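PDB 2GZR: IroE protein from Escherichia coli, which hydrolyses the trilactone ring of enterobactin and its glucosylated forms, preferring the iron-free siderophores and usually cutting only once to give linear trimers. Local coordinates for residues T31-T36 with P71-A76; G151-L156 with S172-R177; D157-S162 with L192-K197. All coordinates share one frame; numbering follows the deposited sequence.

Contact 1: residues T31-T36 with P71-A76; sequences TAVPNT and PPVIVA
A32 and I74 form a hydrogen-bonded antiparallel pair, each exchanging its backbone N-H for the other's carbonyl: A32 N to I74 O at 2.8 Å and I74 N to A32 O at 2.9 Å. T31 and V75, one step along, make the non-hydrogen-bonded pair. The two strand segments run antiparallel at 171° to each other, their axes 4.7 Å apart at the closest.

V73 illustrates how a branched side chain ties neighbouring strands together. Its CB lies 3.9 Å from A32 O, whose carbonyl already receives the I74 N-H. From there the methyls part. CG1, anti to the backbone N (chi1 166°), rests against T31 CG2 at 3.9 Å and also touches A32 O, while CG2 reaches along the strand to P34 CD at 4.0 Å. One valine thus touches T31, the carbonyl of A32 and P34 on the neighbouring strand. Beyond it the regular pairing gives way to proline packing, with P34 CG set 3.8 Å from P71 CB and the hydroxyl of T36 lying beside the P71 ring, OG1 to CG 3.3 Å.

The sheet is covered on both faces. T31 and V75 meet V132 of helix 117-132, whereas I74, on the same face as A32, meets L259 of helix 247-262. Strand 26-34 runs antiparallel to both its neighbours, 11-19 and 73-79, while the sheet continues in parallel from 73-79 through 43-48; the pairing therefore places strand 26-34 as the antiparallel second strand of the alpha/beta-hydrolase sheet, consistent with the family.

Contact 2: residues G151-L156 with S172-R177; sequences GGLFVL and SPSLGR
G152 lets the helix come right up to P173: the two CA atoms stand 4.1 Å apart, and P173 CB packs against the carbonyl carbon of G152. A beta carbon on G152 would point at the loop and fall 2.8 Å from P173 CA, too near to be tolerated, so the missing side chain is what permits this approach.

L153 comes next and does most of the work with its two methyls. CG stands anti to the carbonyl carbon (chi1 -54°), which carries the two methyls out over the loop. CD1 touches S174 O at 3.7 Å. CD2 settles against the peptide link after S174, 3.6 Å from L175 N, and also meets P173 CB at 3.8 Å and L175 CB at 4.0 Å. S174 is the centre of an inverse gamma turn, and the backbone just after it, at L175 N, is what meets this methyl.

One helical turn on, L156 brings CD1 to 4.2 Å from P173 CB, on the flank of the same proline. L153 and L156 both also pack on L182 of helix 180-187, which closes this apolar patch.

No hydrogen bond passes between the two segments; they are held by van der Waals contact, of methyls with ring carbons and with the loop backbone. The chemistry therefore anchors the loop by its apolar side, while the side chain of S174 lies about 4 Å from that of S149, the probable nucleophile at the elbow preceding this helix.

Contact 3: residues D157-S162 with L192-K197; sequences DSWLSS and LQFCTK
K197 NZ is gripped by two backbone carbonyls, W159 O at 2.6 Å and S162 O at 2.6 Å. The second bond arrives nearly head-on to its carbonyl, with a C=O...N angle of 165°; the first comes from a little out of the carbonyl plane. An extended lysine chain spans the gap to them, and on the way its CG and CD run obliquely past the indole, CD lying 3.5 Å from W159 NE1. The ammonium itself is too far from the five-membered ring for more than a weak cation-pi attraction.

W159 carries its CG anti to the backbone N (chi1 178°), which sends the indole out from the helix to the loop. F194 approaches over one face of it, towards the rim, with CD1 3.6 Å from W159 CZ2. The ring planes are inclined at 40°, neither stacked nor perpendicular. The leading edge of the phenyl meanwhile meets two helix carbonyls near its own plane, CE1 at 3.3 Å from W159 O and CZ at 3.5 Å from L160 O. L160 adds its CD2 methyl against CZ, and Y168 of strand 167-171 makes an edge-to-face pair with W159.

A methionine in place of K197 would probably leave the carbonyls of W159 and S162 without their shared charged donor. The two carbonyl oxygens would probably favour the ammonium form. The lysine ties carbonyls near the close of helix 150-161 to the loop before strand 198-203, and that helix is the one that follows the nucleophile elbow of an alpha/beta hydrolase.

Overall arrangement
From the N terminus, contact 1 comes first and closes its loop before the others open: strand 43-48 and helices 51-57 and 60-67 intervene before strand 73-79 returns beside strand 26-34. Contacts 2 and 3 both start on helix 150-161 and cross along the chain, since their segments alternate. Contact 2 closes a short loop holding strand 167-171; contact 3 closes a longer one that also takes in helix 180-187. The two halves of one helix are thereby fixed to the beginning and the end of one connection, that between strands 167-171 and 198-203, with contact centres about 16 Å apart. Contact 1 lies about 25 Å from contact 2, centre to centre, on the opposite side of the chain's centre.

Contact 1: residues T31-T36 with P71-A76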
loop_
_atom_site.group_PDB
_atom_site.type_symbol
_atom_site.label_atom_id
_atom_site.label_comp_id
_atom_site.label_asym_id
_atom_site.label_seq_id
_atom_site.Cartn_x
_atom_site.Cartn_y
_atom_site.Cartn_z
ATOM N N THR A 31 -12.293 7.078 -1.098
ATOM C CA THR A 31 -12.537 6.188 0.027
ATOM C C THR A 31 -13.713 5.286 -0.348
ATOM O O THR A 31 -14.809 5.773 -0.648
ATOM C CB THR A 31 -12.885 6.962 1.315
ATOM O OG1 THR A 31 -11.883 7.951 1.565
ATOM C CG2 THR A 31 -12.940 6.013 2.513
ATOM N N ALA A 32 -13.466 3.977 -0.350
ATOM C CA ALA A 32 -14.488 2.986 -0.678
ATOM C C ALA A 32 -14.924 2.268 0.606
ATOM O O ALA A 32 -14.109 1.631 1.278
ATOM C CB ALA A 32 -13.933 1.981 -1.681
ATOM N N VAL A 33 -16.204 2.390 0.951
ATOM C CA VAL A 33 -16.730 1.755 2.154
ATOM C C VAL A 33 -17.653 0.596 1.786
ATOM O O VAL A 33 -18.552 0.743 0.954
ATOM C CB VAL A 33 -17.495 2.775 3.015
ATOM C CG1 VAL A 33 -18.069 2.100 4.260
ATOM C CG2 VAL A 33 -16.556 3.913 3.412
ATOM N N PRO A 34 -17.422 -0.591 2.377
ATOM C CA PRO A 34 -18.284 -1.736 2.056
ATOM C C PRO A 34 -19.761 -1.429 2.340
ATOM O O PRO A 34 -20.080 -0.739 3.312
ATOM C CB PRO A 34 -17.728 -2.843 2.953
ATOM C CG PRO A 34 -16.278 -2.485 3.063
ATOM C CD PRO A 34 -16.324 -0.992 3.273
ATOM N N ASN A 35 -20.652 -1.919 1.480
ATOM C CA ASN A 35 -22.076 -1.685 1.675
ATOM C C ASN A 35 -22.640 -2.667 2.684
ATOM O O ASN A 35 -23.807 -2.577 3.067
ATOM C CB ASN A 35 -22.855 -1.783 0.357
ATOM C CG ASN A 35 -22.717 -0.529 -0.498
ATOM O OD1 ASN A 35 -22.404 0.550 0.006
ATOM N ND2 ASN A 35 -22.965 -0.670 -1.795
ATOM N N THR A 36 -21.798 -3.607 3.104
ATOM C CA THR A 36 -22.185 -4.595 4.098
ATOM C C THR A 36 -21.716 -4.115 5.465
ATOM O O THR A 36 -20.643 -3.511 5.595
ATOM C CB THR A 36 -21.556 -5.964 3.811
ATOM O OG1 THR A 36 -20.135 -5.826 3.713
ATOM C CG2 THR A 36 -22.104 -6.530 2.512
ATOM N N PRO A 71 -14.889 -7.569 4.256
ATOM C CA PRO A 71 -14.511 -6.504 3.318
ATOM C C PRO A 71 -13.893 -5.277 3.992
ATOM O O PRO A 71 -14.439 -4.736 4.955
ATOM C CB PRO A 71 -15.827 -6.196 2.600
ATOM C CG PRO A 71 -16.850 -6.478 3.648
ATOM C CD PRO A 71 -16.352 -7.766 4.260
ATOM N N PRO A 72 -12.722 -4.842 3.499
ATOM C CA PRO A 72 -12.008 -3.683 4.037
ATOM C C PRO A 72 -12.419 -2.351 3.404
ATOM O O PRO A 72 -12.998 -2.311 2.315
ATOM C CB PRO A 72 -10.554 -4.018 3.721
ATOM C CG PRO A 72 -10.678 -4.644 2.353
ATOM C CD PRO A 72 -11.883 -5.559 2.511
ATOM N N VAL A 73 -12.137 -1.266 4.118
ATOM C CA VAL A 73 -12.392 0.066 3.600
ATOM C C VAL A 73 -11.143 0.294 2.750
ATOM O O VAL A 73 -10.027 -0.013 3.189
ATOM C CB VAL A 73 -12.437 1.119 4.725
ATOM C CG1 VAL A 73 -12.349 2.508 4.126
ATOM C CG2 VAL A 73 -13.739 0.969 5.548
ATOM N N ILE A 74 -11.325 0.791 1.531
ATOM C CA ILE A 74 -10.196 1.032 0.641
ATOM C C ILE A 74 -9.938 2.522 0.446
ATOM O O ILE A 74 -10.837 3.280 0.069
ATOM C CB ILE A 74 -10.434 0.413 -0.738
ATOM C CG1 ILE A 74 -10.733 -1.083 -0.599
ATOM C CG2 ILE A 74 -9.221 0.657 -1.637
ATOM C CD1 ILE A 74 -11.201 -1.715 -1.902
ATOM N N VAL A 75 -8.703 2.933 0.714
ATOM C CA VAL A 75 -8.311 4.322 0.548
ATOM C C VAL A 75 -7.272 4.383 -0.577
ATOM O O VAL A 75 -6.101 4.042 -0.388
ATOM C CB VAL A 75 -7.702 4.898 1.841
ATOM C CG1 VAL A 75 -7.624 6.419 1.738
ATOM C CG2 VAL A 75 -8.536 4.475 3.050
ATOM N N ALA A 76 -7.727 4.782 -1.759
ATOM C CA ALA A 76 -6.858 4.888 -2.918
ATOM C C ALA A 76 -6.340 6.308 -3.023
ATOM O O ALA A 76 -7.026 7.203 -3.524
ATOM C CB ALA A 76 -7.619 4.513 -4.184
#

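Contact 2: residues G151-L156 with S172-R177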
loop_
_atom_site.group_PDB
_atom_site.type_symbol
_atom_site.label_atom_id
_atom_site.label_comp_id
_atom_site.label_asym_id
_atom_site.label_seq_id
_atom_site.Cartn_x
_atom_site.Cartn_y
_atom_site.Cartn_z
ATOM N N GLY A 151 6.178 2.465 -5.295
ATOM C CA GLY A 151 5.266 2.376 -4.176
ATOM C C GLY A 151 5.777 1.297 -3.246
ATOM O O GLY A 151 5.619 1.399 -2.026
ATOM N N GLY A 152 6.401 0.273 -3.834
ATOM C CA GLY A 152 6.961 -0.822 -3.061
ATOM C C GLY A 152 8.022 -0.298 -2.114
ATOM O O GLY A 152 8.047 -0.648 -0.936
ATOM N N LEU A 153 8.896 0.560 -2.627
ATOM C CA LEU A 153 9.960 1.151 -1.821
ATOM C C LEU A 153 9.419 2.009 -0.678
ATOM O O LEU A 153 10.029 2.091 0.396
ATOM C CB LEU A 153 10.863 2.031 -2.690
ATOM C CG LEU A 153 11.482 1.415 -3.949
ATOM C CD1 LEU A 153 12.311 2.473 -4.659
ATOM C CD2 LEU A 153 12.343 0.202 -3.580
ATOM N N PHE A 154 8.286 2.664 -0.916
ATOM C CA PHE A 154 7.686 3.533 0.099
ATOM C C PHE A 154 7.158 2.727 1.291
ATOM O O PHE A 154 7.182 3.191 2.430
ATOM C CB PHE A 154 6.543 4.361 -0.504
ATOM C CG PHE A 154 5.852 5.234 0.502
ATOM C CD1 PHE A 154 6.434 6.432 0.918
ATOM C CD2 PHE A 154 4.651 4.825 1.091
ATOM C CE1 PHE A 154 5.835 7.208 1.907
ATOM C CE2 PHE A 154 4.045 5.594 2.082
ATOM C CZ PHE A 154 4.640 6.788 2.490
ATOM N N VAL A 155 6.673 1.523 1.011
ATOM C CA VAL A 155 6.155 0.632 2.041
ATOM C C VAL A 155 7.317 0.168 2.926
ATOM O O VAL A 155 7.193 0.087 4.148
ATOM C CB VAL A 155 5.478 -0.614 1.400
ATOM C CG1 VAL A 155 4.869 -1.514 2.489
ATOM C CG2 VAL A 155 4.426 -0.175 0.398
ATOM N N LEU A 156 8.449 -0.137 2.300
ATOM C CA LEU A 156 9.622 -0.590 3.037
ATOM C C LEU A 156 10.108 0.545 3.927
ATOM O O LEU A 156 10.426 0.353 5.102
ATOM C CB LEU A 156 10.739 -1.029 2.064
ATOM C CG LEU A 156 10.544 -2.373 1.336
ATOM C CD1 LEU A 156 11.696 -2.608 0.381
ATOM C CD2 LEU A 156 10.444 -3.534 2.352
ATOM N N SER A 172 6.892 -5.807 -5.807
ATOM C CA SER A 172 7.884 -5.520 -6.855
ATOM C C SER A 172 8.675 -4.255 -6.586
ATOM O O SER A 172 8.843 -3.431 -7.473
ATOM C CB SER A 172 7.220 -5.387 -8.218
ATOM O OG SER A 172 6.615 -6.600 -8.600
ATOM N N PRO A 173 9.160 -4.074 -5.348
ATOM C CA PRO A 173 9.930 -2.862 -5.059
ATOM C C PRO A 173 11.082 -2.706 -6.057
ATOM O O PRO A 173 11.888 -3.619 -6.238
ATOM C CB PRO A 173 10.410 -3.099 -3.625
ATOM C CG PRO A 173 10.481 -4.593 -3.532
ATOM C CD PRO A 173 9.196 -4.999 -4.204
ATOM N N SER A 174 11.138 -1.553 -6.712
ATOM C CA SER A 174 12.182 -1.294 -7.693
ATOM C C SER A 174 13.447 -0.782 -7.009
ATOM O O SER A 174 13.878 0.362 -7.205
ATOM C CB SER A 174 11.676 -0.295 -8.735
ATOM O OG SER A 174 10.790 0.638 -8.151
ATOM N N LEU A 175 14.037 -1.647 -6.192
ATOM C CA LEU A 175 15.246 -1.308 -5.460
ATOM C C LEU A 175 16.478 -1.331 -6.372
ATOM O O LEU A 175 17.487 -0.685 -6.085
ATOM C CB LEU A 175 15.397 -2.260 -4.268
ATOM C CG LEU A 175 14.966 -3.708 -4.512
ATOM C CD1 LEU A 175 16.029 -4.412 -5.331
ATOM C CD2 LEU A 175 14.751 -4.426 -3.184
ATOM N N GLY A 176 16.374 -2.047 -7.485
ATOM C CA GLY A 176 17.484 -2.126 -8.416
ATOM C C GLY A 176 17.691 -0.852 -9.222
ATOM O O GLY A 176 18.010 -0.904 -10.407
ATOM N N ARG A 177 17.514 0.298 -8.584
ATOM C CA ARG A 177 17.693 1.567 -9.274
ATOM C C ARG A 177 18.002 2.699 -8.305
ATOM O O ARG A 177 17.226 3.647 -8.168
ATOM C CB ARG A 177 16.443 1.907 -10.087
ATOM C CG ARG A 177 15.156 1.891 -9.291
ATOM C CD ARG A 177 13.975 2.389 -10.110
ATOM N NE ARG A 177 13.858 1.711 -11.400
ATOM C CZ ARG A 177 14.531 2.057 -12.495
ATOM N NH1 ARG A 177 15.377 3.080 -12.469
ATOM N NH2 ARG A 177 14.362 1.377 -13.622
#

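Contact 3: residues D157-S162 with L192-K197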
loop_
_atom_site.group_PDB
_atom_site.type_symbol
_atom_site.label_atom_id
_atom_site.label_comp_id
_atom_site.label_asym_id
_atom_site.label_seq_id
_atom_site.Cartn_x
_atom_site.Cartn_y
_atom_site.Cartn_z
ATOM N N ASP A 157 10.148 1.741 3.355
ATOM C CA ASP A 157 10.598 2.911 4.088
ATOM C C ASP A 157 9.640 3.199 5.236
ATOM O O ASP A 157 10.039 3.718 6.276
ATOM C CB ASP A 157 10.664 4.114 3.155
ATOM C CG ASP A 157 11.253 5.328 3.826
ATOM O OD1 ASP A 157 12.451 5.286 4.177
ATOM O OD2 ASP A 157 10.515 6.319 4.013
ATOM N N SER A 158 8.368 2.881 5.023
ATOM C CA SER A 158 7.344 3.094 6.035
ATOM C C SER A 158 7.449 2.028 7.110
ATOM O O SER A 158 7.294 2.317 8.295
ATOM C CB SER A 158 5.955 3.057 5.399
ATOM O OG SER A 158 5.786 4.164 4.544
ATOM N N TRP A 159 7.697 0.793 6.688
ATOM C CA TRP A 159 7.858 -0.307 7.633
ATOM C C TRP A 159 8.979 0.067 8.622
ATOM O O TRP A 159 8.875 -0.157 9.832
ATOM C CB TRP A 159 8.225 -1.589 6.879
ATOM C CG TRP A 159 8.460 -2.766 7.777
ATOM C CD1 TRP A 159 7.522 -3.453 8.508
ATOM C CD2 TRP A 159 9.720 -3.379 8.068
ATOM N NE1 TRP A 159 8.125 -4.453 9.235
ATOM C CE2 TRP A 159 9.474 -4.431 8.983
ATOM C CE3 TRP A 159 11.037 -3.141 7.645
ATOM C CZ2 TRP A 159 10.498 -5.246 9.484
ATOM C CZ3 TRP A 159 12.057 -3.948 8.142
ATOM C CH2 TRP A 159 11.779 -4.991 9.054
ATOM N N LEU A 160 10.038 0.668 8.094
ATOM C CA LEU A 160 11.170 1.074 8.909
ATOM C C LEU A 160 10.923 2.191 9.927
ATOM O O LEU A 160 11.662 2.308 10.909
ATOM C CB LEU A 160 12.337 1.477 8.004
ATOM C CG LEU A 160 13.069 0.314 7.326
ATOM C CD1 LEU A 160 14.188 0.838 6.436
ATOM C CD2 LEU A 160 13.619 -0.610 8.394
ATOM N N SER A 161 9.897 3.012 9.722
ATOM C CA SER A 161 9.677 4.103 10.671
ATOM C C SER A 161 8.261 4.376 11.179
ATOM O O SER A 161 8.093 5.069 12.174
ATOM C CB SER A 161 10.262 5.395 10.095
ATOM O OG SER A 161 9.749 5.626 8.805
ATOM N N SER A 162 7.245 3.841 10.522
ATOM C CA SER A 162 5.882 4.096 10.970
ATOM C C SER A 162 5.382 3.124 12.034
ATOM O O SER A 162 5.830 1.986 12.117
ATOM C CB SER A 162 4.925 4.065 9.779
ATOM O OG SER A 162 3.586 4.230 10.202
ATOM N N LEU A 192 14.699 -5.467 18.552
ATOM C CA LEU A 192 13.742 -4.940 19.522
ATOM C C LEU A 192 12.400 -4.454 18.979
ATOM O O LEU A 192 11.386 -5.138 19.104
ATOM C CB LEU A 192 14.380 -3.799 20.326
ATOM C CG LEU A 192 15.148 -4.166 21.595
ATOM C CD1 LEU A 192 16.090 -3.032 21.958
ATOM C CD2 LEU A 192 14.172 -4.457 22.732
ATOM N N GLN A 193 12.408 -3.269 18.379
ATOM C CA GLN A 193 11.198 -2.634 17.863
ATOM C C GLN A 193 10.628 -3.200 16.566
ATOM O O GLN A 193 9.798 -2.558 15.919
ATOM C CB GLN A 193 11.458 -1.126 17.704
ATOM C CG GLN A 193 10.196 -0.260 17.642
ATOM C CD GLN A 193 10.479 1.221 17.888
ATOM O OE1 GLN A 193 9.561 2.046 17.919
ATOM N NE2 GLN A 193 11.754 1.560 18.066
ATOM N N PHE A 194 11.055 -4.398 16.184
ATOM C CA PHE A 194 10.557 -4.996 14.947
ATOM C C PHE A 194 10.113 -6.448 15.087
ATOM O O PHE A 194 9.535 -7.012 14.155
ATOM C CB PHE A 194 11.627 -4.906 13.846
ATOM C CG PHE A 194 11.769 -3.535 13.242
ATOM C CD1 PHE A 194 10.807 -3.044 12.361
ATOM C CD2 PHE A 194 12.855 -2.727 13.565
ATOM C CE1 PHE A 194 10.923 -1.768 11.810
ATOM C CE2 PHE A 194 12.982 -1.450 13.020
ATOM C CZ PHE A 194 12.010 -0.970 12.139
ATOM N N CYS A 195 10.359 -7.047 16.249
ATOM C CA CYS A 195 10.016 -8.453 16.469
ATOM C C CYS A 195 8.620 -8.920 16.054
ATOM O O CYS A 195 8.461 -10.036 15.562
ATOM C CB CYS A 195 10.249 -8.838 17.929
ATOM S SG CYS A 195 10.038 -10.614 18.215
ATOM N N THR A 196 7.602 -8.091 16.229
ATOM C CA THR A 196 6.261 -8.542 15.854
ATOM C C THR A 196 5.716 -7.992 14.536
ATOM O O THR A 196 4.795 -8.567 13.958
ATOM C CB THR A 196 5.247 -8.206 16.962
ATOM O OG1 THR A 196 5.080 -6.781 17.040
ATOM C CG2 THR A 196 5.740 -8.742 18.306
ATOM N N LYS A 197 6.290 -6.892 14.060
ATOM C CA LYS A 197 5.824 -6.241 12.834
ATOM C C LYS A 197 5.641 -7.146 11.617
ATOM O O LYS A 197 6.466 -8.015 11.342
ATOM C CB LYS A 197 6.763 -5.085 12.475
ATOM C CG LYS A 197 6.047 -3.813 12.017
ATOM C CD LYS A 197 7.018 -2.646 11.997
ATOM C CE LYS A 197 6.350 -1.324 11.648
ATOM N NZ LYS A 197 7.304 -0.201 11.885
#